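Local coordinates for protein cysteine S-methyltransferase NleE (Escherichia coli O157:H7, PDB 4R29) that binds S-adenosylmethionine and probably methylates a conserved cysteine in the zinc fingers of host TAB2 and TAB3, blocking NF-kappa-B activation, at residues E61-E65 and Y118-H123; R69-M73 and E96-L100; M76-C80 and R151-P155; A83-I87 and G105-M109. The protein carries 1 engineered substitution. One frame throughout, in Å; residues are numbered along the deposited sequence.

Contact 1: residues E61-E65 and Y118-H123; sequences EFVNE and YNPDLH
F62 points the edge of its ring at the face of H123. The ring centroids are 5.2 Å apart and the planes stand at 76°, an edge-to-face (T-shaped) pair. F62 CZ makes the closest approach, 3.9 Å from H123 CG, over the rim of the imidazole. F62 reaches it because its CG is anti to the backbone N (chi1 -173°). The same ring edge also meets the backbone: Y118 O lies in the ring plane, 3.2 Å from F62 CE1. H123 is held by its own helix start. H123 ND1 donates a nearly straight bond of 3.0 Å to N119 O, which lies in the imidazole plane. The backbone N of H123 binds the same oxygen, so N119 O takes two donors. N119 is the N-cap residue of helix 120-125. The contact sets the side of helix 59-76 against the first turn of helix 120-125, in an enzyme with a Rossmann-like fold. P120 opens that turn and faces helix 59-76. P120 CG lies 3.6 Å from E61 O, and P120 CB lies 3.9 Å from E65 CG. The E65 chain then bends at chi2 (62°), and its carboxylate forms a salt bridge with R68.

Contact 2: residues R69-M73 and E96-L100; sequences RFSYM and EGSWL. With SAM (S-adenosylmethionine), chain E.
E96 reaches R69 and Y72 with one oxygen. Its chain is extended and carries OE2 to Y72 OH, which donates a hydrogen bond of 3.0 Å. The hydroxyl comes from above the carboxylate plane, and the tyrosine ring stands at 84° to that plane. R69 NH2 adds a salt bridge to the same OE2 at 3.3 Å, a weak hydrogen bond. NE of R69 has a stronger partner in D121. S98 makes no contact with 69-73. Its OG accepts a hydrogen bond of 2.6 Å from the amino N of SAM, and S98 is an experimentally established SAM-binding residue. W99 turns back to helix 59-76, with CG between the backbone N and the carbonyl carbon (chi1 52°). M73 CE sits over one face of the indole, 3.6 Å from the centroid of the six-membered ring. This is a CH-pi contact, and the sulfur lies above the same face in a more distant Met-aromatic contact. E96 O lies over the other face. At the indole edge, W99 CH2 meets Y72 CE2 at 3.7 Å. W99 also forms an edge-to-face pair with F112. L100 closes the segment with CD2 against Y72 OH, 3.6 Å away. The segment axes are inclined at 45° and pass 12.9 Å apart at their closest, a gap spanned by long side chains. Helix 95-103 is thus tied to helix 59-76 by the E96 polar contacts and the W99 packing, while S98 serves the cofactor. The joint donors on OE2 would probably keep E96 ionised.

Contact 3: residues M76-C80 and R151-P155; sequences MYSVC and RNDSP
R151 runs past C80 and ends on S78 and D153. R151 CB is 3.9 Å from C80 SG. R151 CG comes closer to C80 SG, at 3.6 Å, and CD passes alongside it. The chain bends at chi2 and again at chi3 (-53°), which wraps it round the thiol. R151 NE still lies 3.5 Å from C80 SG. The bond of R151 NE goes to D153 OD1, at 3.0 Å. At the tip, R151 NH2 binds D153 OD2 at 2.7 Å. NE and NH2 thus grip the carboxylate side-on, one nitrogen to each oxygen, and both oxygens use their syn lone pairs. This is a bidentate salt bridge between the end of strand 145-151 and the turn after it. R151 NH1 and NH2 also converge end-on on one atom, S78 O, each at 2.9 Å. NH2 arrives in the carbonyl plane on a lone pair, while NH1 is tilted 29° from it. NH1 has a further bond to V102 O, near the end of helix 95-103. The Y77 ring lies beside the guanidinium, planes 21° apart, with R151 NH2 placed obliquely to it. C80 SG also touches S154 CB. S154 is the N-cap of helix 155-181, and its hydroxyl binds the backbone N of L156. The contact joins the loop after helix 59-76 to the turn between strand 145-151 and helix 155-181. All three guanidinium nitrogens of R151 are hydrogen-bonded. The paired carboxylate would be expected to offset its charge and fix its rotation, with NH1 and NH2 directed at S78 O.

Contact 4: residues A83-I87 and G105-M109; sequences AFEPI and GKRPM. With SAM (S-adenosylmethionine), chain E.
K106 O takes hydrogen bonds from two waters that link it to E85. One water donates to K106 O at 2.9 Å and to E85 O at 2.7 Å. The other donates to K106 O at 3.3 Å and accepts from E85 N. Beside this bridge, F84 lays its ring against P108. P108 CD stands over the ring centre, 3.6 Å from the centroid and only 2° off the normal, a clear CH-pi contact. At the ring edge, G105 O lies in plane, 3.5 Å from F84 CE1. G105 has positive phi and ends helix 95-103 in a Schellman motif. The loop that follows leads to strand 109-114 and carries part of the SAM pocket of this Rossmann-like fold. R107, a SAM-binding residue, stretches from that loop to the cofactor. R107 NH2 binds SAM OXT at 2.6 Å and R107 NH1 binds SAM O at 2.8 Å, so the guanidinium meets the cofactor carboxylate with two nitrogens, end-on. T101, F202 and S98 hold the same guanidinium through further bonds. I87 CD1 rests 3.7 Å from R107 CD, and I87 CG2 touches K106 CB and CD.

How the contacts relate
The contacts run from helix 59-76 toward the cofactor. Their first segments follow one another along helix 59-76 and the loop after it. Contacts 1 and 2 share that helix, with centres 12 Å apart, and are joined by the D121–R69 salt bridge. The centres of contacts 3 and 4 are 9 Å apart, and R151 N bonds to P108 O where strands 145-151 and 109-114 meet. Contact 2 touches contact 4 through S98 O and R107 NH2, and both hold SAM. Along the chain, contacts 2 and 4 are nested inside contact 1, while contact 3 crosses contacts 1 and 2. The helix 59-76 region is thus connected step by step to the SAM pocket.

Contact 1: residues E61-E65 and Y118-H123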
# COMPACT_ATOMS: atom_id res chain seq x y z
N GLU A 61 -15.37 -13.34 9.63
CA GLU A 61 -14.58 -12.11 9.45
C GLU A 61 -13.32 -12.29 8.59
O GLU A 61 -12.94 -11.38 7.85
CB GLU A 61 -14.21 -11.49 10.81
CG GLU A 61 -15.38 -10.88 11.59
CD GLU A 61 -16.30 -11.93 12.21
OE1 GLU A 61 -15.84 -13.07 12.47
OE2 GLU A 61 -17.48 -11.61 12.44
N PHE A 62 -12.65 -13.43 8.68
CA PHE A 62 -11.54 -13.66 7.78
C PHE A 62 -11.90 -14.54 6.57
O PHE A 62 -11.98 -14.05 5.44
CB PHE A 62 -10.33 -14.25 8.50
CG PHE A 62 -9.10 -14.35 7.62
CD1 PHE A 62 -8.25 -13.27 7.48
CD2 PHE A 62 -8.83 -15.51 6.91
CE1 PHE A 62 -7.13 -13.35 6.68
CE2 PHE A 62 -7.71 -15.60 6.10
CZ PHE A 62 -6.86 -14.52 5.98
N VAL A 63 -12.13 -15.83 6.81
CA VAL A 63 -12.35 -16.80 5.74
C VAL A 63 -13.47 -16.38 4.79
O VAL A 63 -13.25 -16.26 3.59
CB VAL A 63 -12.65 -18.21 6.29
CG1 VAL A 63 -13.01 -19.15 5.15
CG2 VAL A 63 -11.46 -18.74 7.07
N ASN A 64 -14.67 -16.14 5.32
CA ASN A 64 -15.80 -15.80 4.45
C ASN A 64 -15.71 -14.40 3.86
O ASN A 64 -16.18 -14.15 2.75
CB ASN A 64 -17.14 -15.99 5.18
CG ASN A 64 -17.39 -17.43 5.58
OD1 ASN A 64 -18.12 -17.70 6.53
ND2 ASN A 64 -16.77 -18.37 4.86
N GLU A 65 -15.12 -13.47 4.61
CA GLU A 65 -14.93 -12.13 4.10
C GLU A 65 -13.92 -12.20 2.96
O GLU A 65 -14.13 -11.63 1.90
CB GLU A 65 -14.46 -11.17 5.19
CG GLU A 65 -14.25 -9.73 4.73
CD GLU A 65 -15.52 -9.06 4.22
OE1 GLU A 65 -16.58 -9.74 4.16
OE2 GLU A 65 -15.47 -7.85 3.89
N TYR A 118 -3.63 -9.28 8.74
CA TYR A 118 -4.73 -10.23 8.52
C TYR A 118 -5.89 -9.63 7.75
O TYR A 118 -6.94 -10.26 7.59
CB TYR A 118 -5.21 -10.85 9.85
CG TYR A 118 -4.13 -11.71 10.46
CD1 TYR A 118 -3.98 -13.04 10.08
CD2 TYR A 118 -3.22 -11.17 11.36
CE1 TYR A 118 -2.97 -13.81 10.61
CE2 TYR A 118 -2.20 -11.94 11.89
CZ TYR A 118 -2.08 -13.26 11.51
OH TYR A 118 -1.08 -14.04 12.04
N ASN A 119 -5.68 -8.42 7.25
CA ASN A 119 -6.64 -7.80 6.37
C ASN A 119 -7.02 -8.75 5.24
O ASN A 119 -6.16 -9.18 4.49
CB ASN A 119 -6.07 -6.50 5.80
CG ASN A 119 -7.10 -5.73 5.01
OD1 ASN A 119 -7.92 -5.00 5.58
ND2 ASN A 119 -7.07 -5.87 3.69
N PRO A 120 -8.32 -9.08 5.13
CA PRO A 120 -8.87 -9.96 4.10
C PRO A 120 -8.60 -9.50 2.66
O PRO A 120 -8.27 -10.34 1.84
CB PRO A 120 -10.37 -9.97 4.40
CG PRO A 120 -10.42 -9.77 5.86
CD PRO A 120 -9.33 -8.78 6.16
N ASP A 121 -8.74 -8.21 2.38
CA ASP A 121 -8.47 -7.68 1.04
C ASP A 121 -7.02 -7.93 0.64
O ASP A 121 -6.73 -8.27 -0.50
CB ASP A 121 -8.72 -6.17 0.99
CG ASP A 121 -10.18 -5.82 0.86
OD1 ASP A 121 -11.02 -6.75 0.83
OD2 ASP A 121 -10.50 -4.62 0.78
N LEU A 122 -6.11 -7.71 1.58
CA LEU A 122 -4.70 -7.86 1.30
C LEU A 122 -4.44 -9.32 0.89
O LEU A 122 -3.69 -9.58 -0.06
CB LEU A 122 -3.86 -7.46 2.53
CG LEU A 122 -2.36 -7.80 2.48
CD1 LEU A 122 -1.69 -7.18 1.23
CD2 LEU A 122 -1.60 -7.43 3.79
N HIS A 123 -5.05 -10.26 1.60
CA HIS A 123 -4.86 -11.67 1.28
C HIS A 123 -5.48 -12.04 -0.06
O HIS A 123 -4.88 -12.78 -0.84
CB HIS A 123 -5.35 -12.57 2.43
CG HIS A 123 -4.42 -12.56 3.60
ND1 HIS A 123 -4.35 -11.51 4.49
CD2 HIS A 123 -3.47 -13.44 3.99
CE1 HIS A 123 -3.41 -11.75 5.39
NE2 HIS A 123 -2.87 -12.92 5.11

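Contact 2: residues R69-M73 and E96-L100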
# COMPACT_ATOMS: atom_id res chain seq x y z
N ARG A 69 -14.53 -10.95 -0.88
CA ARG A 69 -13.71 -9.91 -1.47
C ARG A 69 -12.95 -10.44 -2.69
O ARG A 69 -12.81 -9.75 -3.70
CB ARG A 69 -12.76 -9.33 -0.42
CG ARG A 69 -13.51 -8.74 0.76
CD ARG A 69 -14.39 -7.56 0.34
NE ARG A 69 -13.59 -6.37 0.09
CZ ARG A 69 -14.01 -5.30 -0.57
NH1 ARG A 69 -15.23 -5.27 -1.07
NH2 ARG A 69 -13.21 -4.26 -0.73
N PHE A 70 -12.50 -11.69 -2.61
CA PHE A 70 -11.74 -12.31 -3.70
C PHE A 70 -12.58 -12.46 -4.97
O PHE A 70 -12.09 -12.23 -6.08
CB PHE A 70 -11.16 -13.66 -3.26
CG PHE A 70 -10.22 -14.28 -4.27
CD1 PHE A 70 -9.18 -13.54 -4.82
CD2 PHE A 70 -10.36 -15.62 -4.63
CE1 PHE A 70 -8.28 -14.12 -5.74
CE2 PHE A 70 -9.49 -16.20 -5.54
CZ PHE A 70 -8.45 -15.45 -6.10
N SER A 71 -13.85 -12.82 -4.80
CA SER A 71 -14.78 -12.89 -5.93
C SER A 71 -14.93 -11.54 -6.58
O SER A 71 -14.88 -11.40 -7.80
CB SER A 71 -16.15 -13.37 -5.48
OG SER A 71 -16.08 -14.72 -5.07
N TYR A 72 -15.15 -10.53 -5.74
CA TYR A 72 -15.23 -9.16 -6.20
C TYR A 72 -14.00 -8.80 -7.04
O TYR A 72 -14.13 -8.21 -8.10
CB TYR A 72 -15.38 -8.23 -4.99
CG TYR A 72 -15.09 -6.76 -5.22
CD1 TYR A 72 -15.51 -6.11 -6.37
CD2 TYR A 72 -14.43 -6.01 -4.28
CE1 TYR A 72 -15.26 -4.76 -6.58
CE2 TYR A 72 -14.17 -4.66 -4.47
CZ TYR A 72 -14.59 -4.04 -5.62
OH TYR A 72 -14.34 -2.70 -5.79
N MET A 73 -12.81 -9.17 -6.56
CA MET A 73 -11.57 -8.83 -7.27
C MET A 73 -11.44 -9.55 -8.61
O MET A 73 -10.95 -8.99 -9.60
CB MET A 73 -10.37 -9.14 -6.38
CG MET A 73 -10.21 -8.17 -5.21
SD MET A 73 -8.84 -8.64 -4.16
CE MET A 73 -8.92 -7.39 -2.87
N GLU A 96 -9.19 0.92 -1.08
CA GLU A 96 -9.85 0.04 -2.04
C GLU A 96 -9.60 0.50 -3.49
O GLU A 96 -9.24 -0.30 -4.34
CB GLU A 96 -11.35 -0.05 -1.72
CG GLU A 96 -12.07 -1.12 -2.48
CD GLU A 96 -13.59 -1.12 -2.27
OE1 GLU A 96 -14.09 -0.27 -1.49
OE2 GLU A 96 -14.27 -1.98 -2.88
N GLY A 97 -9.76 1.78 -3.76
CA GLY A 97 -9.49 2.32 -5.08
C GLY A 97 -8.01 2.23 -5.43
O GLY A 97 -7.65 2.11 -6.60
N SER A 98 -7.15 2.29 -4.41
CA SER A 98 -5.71 2.18 -4.60
C SER A 98 -5.33 0.89 -5.30
O SER A 98 -4.48 0.90 -6.19
CB SER A 98 -4.96 2.32 -3.27
OG SER A 98 -5.20 3.60 -2.68
N TRP A 99 -5.95 -0.23 -4.91
CA TRP A 99 -5.66 -1.50 -5.59
C TRP A 99 -6.62 -1.84 -6.75
O TRP A 99 -6.26 -2.56 -7.67
CB TRP A 99 -5.53 -2.69 -4.61
CG TRP A 99 -6.67 -2.86 -3.65
CD1 TRP A 99 -6.68 -2.53 -2.33
CD2 TRP A 99 -7.95 -3.43 -3.93
NE1 TRP A 99 -7.89 -2.85 -1.77
CE2 TRP A 99 -8.69 -3.40 -2.72
CE3 TRP A 99 -8.55 -3.94 -5.08
CZ2 TRP A 99 -10.00 -3.87 -2.64
CZ3 TRP A 99 -9.86 -4.42 -4.99
CH2 TRP A 99 -10.57 -4.38 -3.77
N LEU A 100 -7.82 -1.28 -6.70
CA LEU A 100 -8.79 -1.49 -7.77
C LEU A 100 -8.27 -0.97 -9.11
O LEU A 100 -8.41 -1.63 -10.13
CB LEU A 100 -10.13 -0.83 -7.42
CG LEU A 100 -11.24 -1.14 -8.44
CD1 LEU A 100 -11.43 -2.66 -8.58
CD2 LEU A 100 -12.58 -0.47 -8.08
N SAM E . -3.25 5.33 -2.27
CA SAM E . -2.57 6.22 -3.22
C SAM E . -2.34 5.53 -4.56
O SAM E . -2.15 6.22 -5.57
OXT SAM E . -2.32 4.29 -4.65
CB SAM E . -1.22 6.69 -2.70
CG SAM E . -1.30 7.71 -1.58
SD SAM E . 0.25 8.65 -1.33
CE SAM E . -0.37 9.69 0.02
C5' SAM E . 0.08 9.86 -2.67
C4' SAM E . 1.31 10.76 -2.73
O4' SAM E . 1.43 11.33 -4.02
C3' SAM E . 1.22 11.92 -1.73
O3' SAM E . 1.85 11.59 -0.50
C2' SAM E . 1.92 13.05 -2.44
O2' SAM E . 3.25 13.02 -2.03
C1' SAM E . 1.87 12.68 -3.92
N9 SAM E . 0.89 13.46 -4.71
C8 SAM E . 1.16 14.16 -5.85
N7 SAM E . 0.02 14.71 -6.31
C5 SAM E . -0.98 14.36 -5.48
C6 SAM E . -2.34 14.65 -5.48
N6 SAM E . -2.85 15.40 -6.45
N1 SAM E . -3.13 14.14 -4.48
C2 SAM E . -2.59 13.35 -3.49
N3 SAM E . -1.24 13.06 -3.49
C4 SAM E . -0.44 13.56 -4.47

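Contact 3: residues M76-C80 and R151-P155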
# COMPACT_ATOMS: atom_id res chain seq x y z
N MET A 76 -13.47 -7.88 -11.22
CA MET A 76 -12.90 -6.63 -11.71
C MET A 76 -11.52 -6.83 -12.34
O MET A 76 -11.00 -5.94 -12.99
CB MET A 76 -12.79 -5.61 -10.58
CG MET A 76 -14.11 -5.32 -9.86
SD MET A 76 -15.40 -4.89 -11.03
CE MET A 76 -14.68 -3.51 -11.93
N TYR A 77 -10.92 -8.00 -12.15
CA TYR A 77 -9.59 -8.22 -12.71
C TYR A 77 -9.57 -8.02 -14.20
O TYR A 77 -10.44 -8.49 -14.93
CB TYR A 77 -9.07 -9.62 -12.40
CG TYR A 77 -7.69 -9.89 -12.98
CD1 TYR A 77 -6.53 -9.49 -12.30
CD2 TYR A 77 -7.53 -10.55 -14.20
CE1 TYR A 77 -5.27 -9.73 -12.81
CE2 TYR A 77 -6.27 -10.81 -14.72
CZ TYR A 77 -5.15 -10.41 -14.02
OH TYR A 77 -3.91 -10.66 -14.51
N SER A 78 -8.54 -7.34 -14.68
CA SER A 78 -8.36 -7.21 -16.10
C SER A 78 -6.90 -7.28 -16.46
O SER A 78 -6.03 -7.32 -15.58
CB SER A 78 -8.98 -5.93 -16.62
OG SER A 78 -8.75 -5.83 -18.01
N VAL A 79 -6.61 -7.33 -17.76
CA VAL A 79 -5.23 -7.31 -18.23
C VAL A 79 -4.83 -5.88 -18.45
O VAL A 79 -5.68 -5.00 -18.50
CB VAL A 79 -5.04 -8.13 -19.51
CG1 VAL A 79 -5.02 -9.64 -19.18
CG2 VAL A 79 -6.12 -7.77 -20.55
N CYS A 80 -3.53 -5.64 -18.59
CA CYS A 80 -3.00 -4.30 -18.83
C CYS A 80 -3.27 -3.83 -20.23
O CYS A 80 -3.22 -4.62 -21.17
CB CYS A 80 -1.49 -4.29 -18.63
SG CYS A 80 -0.99 -4.14 -16.94
N ARG A 151 1.44 -4.41 -11.10
CA ARG A 151 1.27 -5.39 -12.19
C ARG A 151 2.62 -6.02 -12.50
O ARG A 151 3.56 -5.33 -12.88
CB ARG A 151 0.77 -4.73 -13.48
CG ARG A 151 -0.51 -3.90 -13.36
CD ARG A 151 -1.73 -4.76 -13.08
NE ARG A 151 -1.90 -5.86 -14.04
CZ ARG A 151 -3.06 -6.43 -14.33
NH1 ARG A 151 -4.19 -5.98 -13.76
NH2 ARG A 151 -3.11 -7.43 -15.20
N ASN A 152 2.71 -7.33 -12.33
CA ASN A 152 3.92 -8.07 -12.68
C ASN A 152 3.98 -8.31 -14.19
O ASN A 152 5.04 -8.63 -14.75
CB ASN A 152 3.92 -9.41 -11.95
CG ASN A 152 5.31 -9.91 -11.68
OD1 ASN A 152 6.27 -9.13 -11.59
ND2 ASN A 152 5.45 -11.22 -11.54
N ASP A 153 2.83 -8.16 -14.84
CA ASP A 153 2.71 -8.43 -16.27
C ASP A 153 2.96 -7.18 -17.09
O ASP A 153 2.70 -7.15 -18.28
CB ASP A 153 1.34 -9.07 -16.60
CG ASP A 153 0.16 -8.33 -15.96
OD1 ASP A 153 0.36 -7.47 -15.08
OD2 ASP A 153 -0.99 -8.63 -16.32
N SER A 154 3.45 -6.14 -16.43
CA SER A 154 3.93 -4.95 -17.12
C SER A 154 5.26 -4.57 -16.51
O SER A 154 5.39 -4.57 -15.29
CB SER A 154 2.96 -3.78 -16.96
OG SER A 154 3.64 -2.55 -17.18
N PRO A 155 6.25 -4.24 -17.35
CA PRO A 155 7.59 -3.92 -16.85
C PRO A 155 7.58 -2.67 -15.97
O PRO A 155 8.48 -2.53 -15.15
CB PRO A 155 8.40 -3.69 -18.14
CG PRO A 155 7.38 -3.27 -19.15
CD PRO A 155 6.13 -4.04 -18.81

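Contact 4: residues A83-I87 and G105-M109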
# COMPACT_ATOMS: atom_id res chain seq x y z
N ALA A 83 -1.05 0.40 -23.40
CA ALA A 83 -0.41 1.56 -22.78
C ALA A 83 -1.35 2.22 -21.74
O ALA A 83 -2.57 2.26 -21.92
CB ALA A 83 0.02 2.57 -23.84
N PHE A 84 -0.78 2.75 -20.66
CA PHE A 84 -1.60 3.36 -19.63
C PHE A 84 -1.92 4.82 -19.91
O PHE A 84 -1.11 5.54 -20.52
CB PHE A 84 -0.91 3.26 -18.27
CG PHE A 84 -0.56 1.87 -17.85
CD1 PHE A 84 -1.51 1.03 -17.32
CD2 PHE A 84 0.74 1.40 -17.97
CE1 PHE A 84 -1.19 -0.25 -16.91
CE2 PHE A 84 1.07 0.11 -17.57
CZ PHE A 84 0.09 -0.71 -17.03
N GLU A 85 -3.10 5.23 -19.46
CA GLU A 85 -3.49 6.63 -19.38
C GLU A 85 -3.58 7.04 -17.91
O GLU A 85 -3.95 6.23 -17.06
CB GLU A 85 -4.88 6.83 -20.00
CG GLU A 85 -4.94 6.77 -21.51
CD GLU A 85 -6.37 6.74 -22.02
OE1 GLU A 85 -7.29 7.08 -21.24
OE2 GLU A 85 -6.57 6.36 -23.20
N PRO A 86 -3.29 8.31 -17.61
CA PRO A 86 -3.41 8.85 -16.25
C PRO A 86 -4.81 8.69 -15.67
O PRO A 86 -5.82 8.89 -16.36
CB PRO A 86 -3.12 10.34 -16.44
CG PRO A 86 -2.25 10.41 -17.61
CD PRO A 86 -2.72 9.30 -18.54
N ILE A 87 -4.86 8.34 -14.39
CA ILE A 87 -6.12 8.27 -13.68
C ILE A 87 -6.23 9.56 -12.90
O ILE A 87 -5.25 10.30 -12.73
CB ILE A 87 -6.12 7.12 -12.63
CG1 ILE A 87 -4.95 7.30 -11.65
CG2 ILE A 87 -6.01 5.77 -13.32
CD1 ILE A 87 -5.11 6.59 -10.31
N GLY A 105 -6.29 -2.94 -14.25
CA GLY A 105 -5.33 -2.59 -15.29
C GLY A 105 -5.24 -1.12 -15.69
O GLY A 105 -4.59 -0.79 -16.68
N LYS A 106 -5.86 -0.23 -14.92
CA LYS A 106 -5.80 1.20 -15.24
C LYS A 106 -4.39 1.77 -15.08
O LYS A 106 -4.02 2.72 -15.78
CB LYS A 106 -6.72 2.01 -14.34
CG LYS A 106 -8.18 1.96 -14.70
CD LYS A 106 -8.90 3.08 -13.97
CE LYS A 106 -10.37 2.86 -13.98
NZ LYS A 106 -10.64 1.44 -13.59
N ARG A 107 -3.62 1.22 -14.16
CA ARG A 107 -2.27 1.70 -13.91
C ARG A 107 -1.40 0.57 -13.37
O ARG A 107 -1.93 -0.44 -12.90
CB ARG A 107 -2.27 2.91 -12.93
CG ARG A 107 -2.85 2.61 -11.56
CD ARG A 107 -2.72 3.79 -10.59
NE ARG A 107 -3.19 3.42 -9.26
CZ ARG A 107 -2.83 4.02 -8.12
NH1 ARG A 107 -1.98 5.05 -8.13
NH2 ARG A 107 -3.33 3.58 -6.98
N PRO A 108 -0.08 0.73 -13.45
CA PRO A 108 0.83 -0.35 -13.04
C PRO A 108 1.10 -0.49 -11.52
O PRO A 108 1.50 -1.57 -11.09
CB PRO A 108 2.12 -0.03 -13.81
CG PRO A 108 2.09 1.45 -13.97
CD PRO A 108 0.63 1.79 -14.19
N MET A 109 0.93 0.56 -10.73
CA MET A 109 1.07 0.41 -9.27
C MET A 109 0.31 1.42 -8.42
O MET A 109 -0.10 2.49 -8.87
CB MET A 109 2.52 0.21 -8.80
CG MET A 109 3.31 1.40 -8.40
SD MET A 109 3.00 2.25 -6.82
CE MET A 109 3.88 3.73 -7.32
N SAM E . -3.25 5.33 -2.27
CA SAM E . -2.57 6.22 -3.22
C SAM E . -2.34 5.53 -4.56
O SAM E . -2.15 6.22 -5.57
OXT SAM E . -2.32 4.29 -4.65
CB SAM E . -1.22 6.69 -2.70
CG SAM E . -1.30 7.71 -1.58
SD SAM E . 0.25 8.65 -1.33
CE SAM E . -0.37 9.69 0.02
C5' SAM E . 0.08 9.86 -2.67
C4' SAM E . 1.31 10.76 -2.73
O4' SAM E . 1.43 11.33 -4.02
C3' SAM E . 1.22 11.92 -1.73
O3' SAM E . 1.85 11.59 -0.50
C2' SAM E . 1.92 13.05 -2.44
O2' SAM E . 3.25 13.02 -2.03
C1' SAM E . 1.87 12.68 -3.92
N9 SAM E . 0.89 13.46 -4.71
C8 SAM E . 1.16 14.16 -5.85
N7 SAM E . 0.02 14.71 -6.31
C5 SAM E . -0.98 14.36 -5.48
C6 SAM E . -2.34 14.65 -5.48
N6 SAM E . -2.85 15.40 -6.45
N1 SAM E . -3.13 14.14 -4.48
C2 SAM E . -2.59 13.35 -3.49
N3 SAM E . -1.24 13.06 -3.49
C4 SAM E . -0.44 13.56 -4.47
O HOH W 1 -2.10 4.93 -15.54
O HOH W 2 -5.32 3.40 -18.70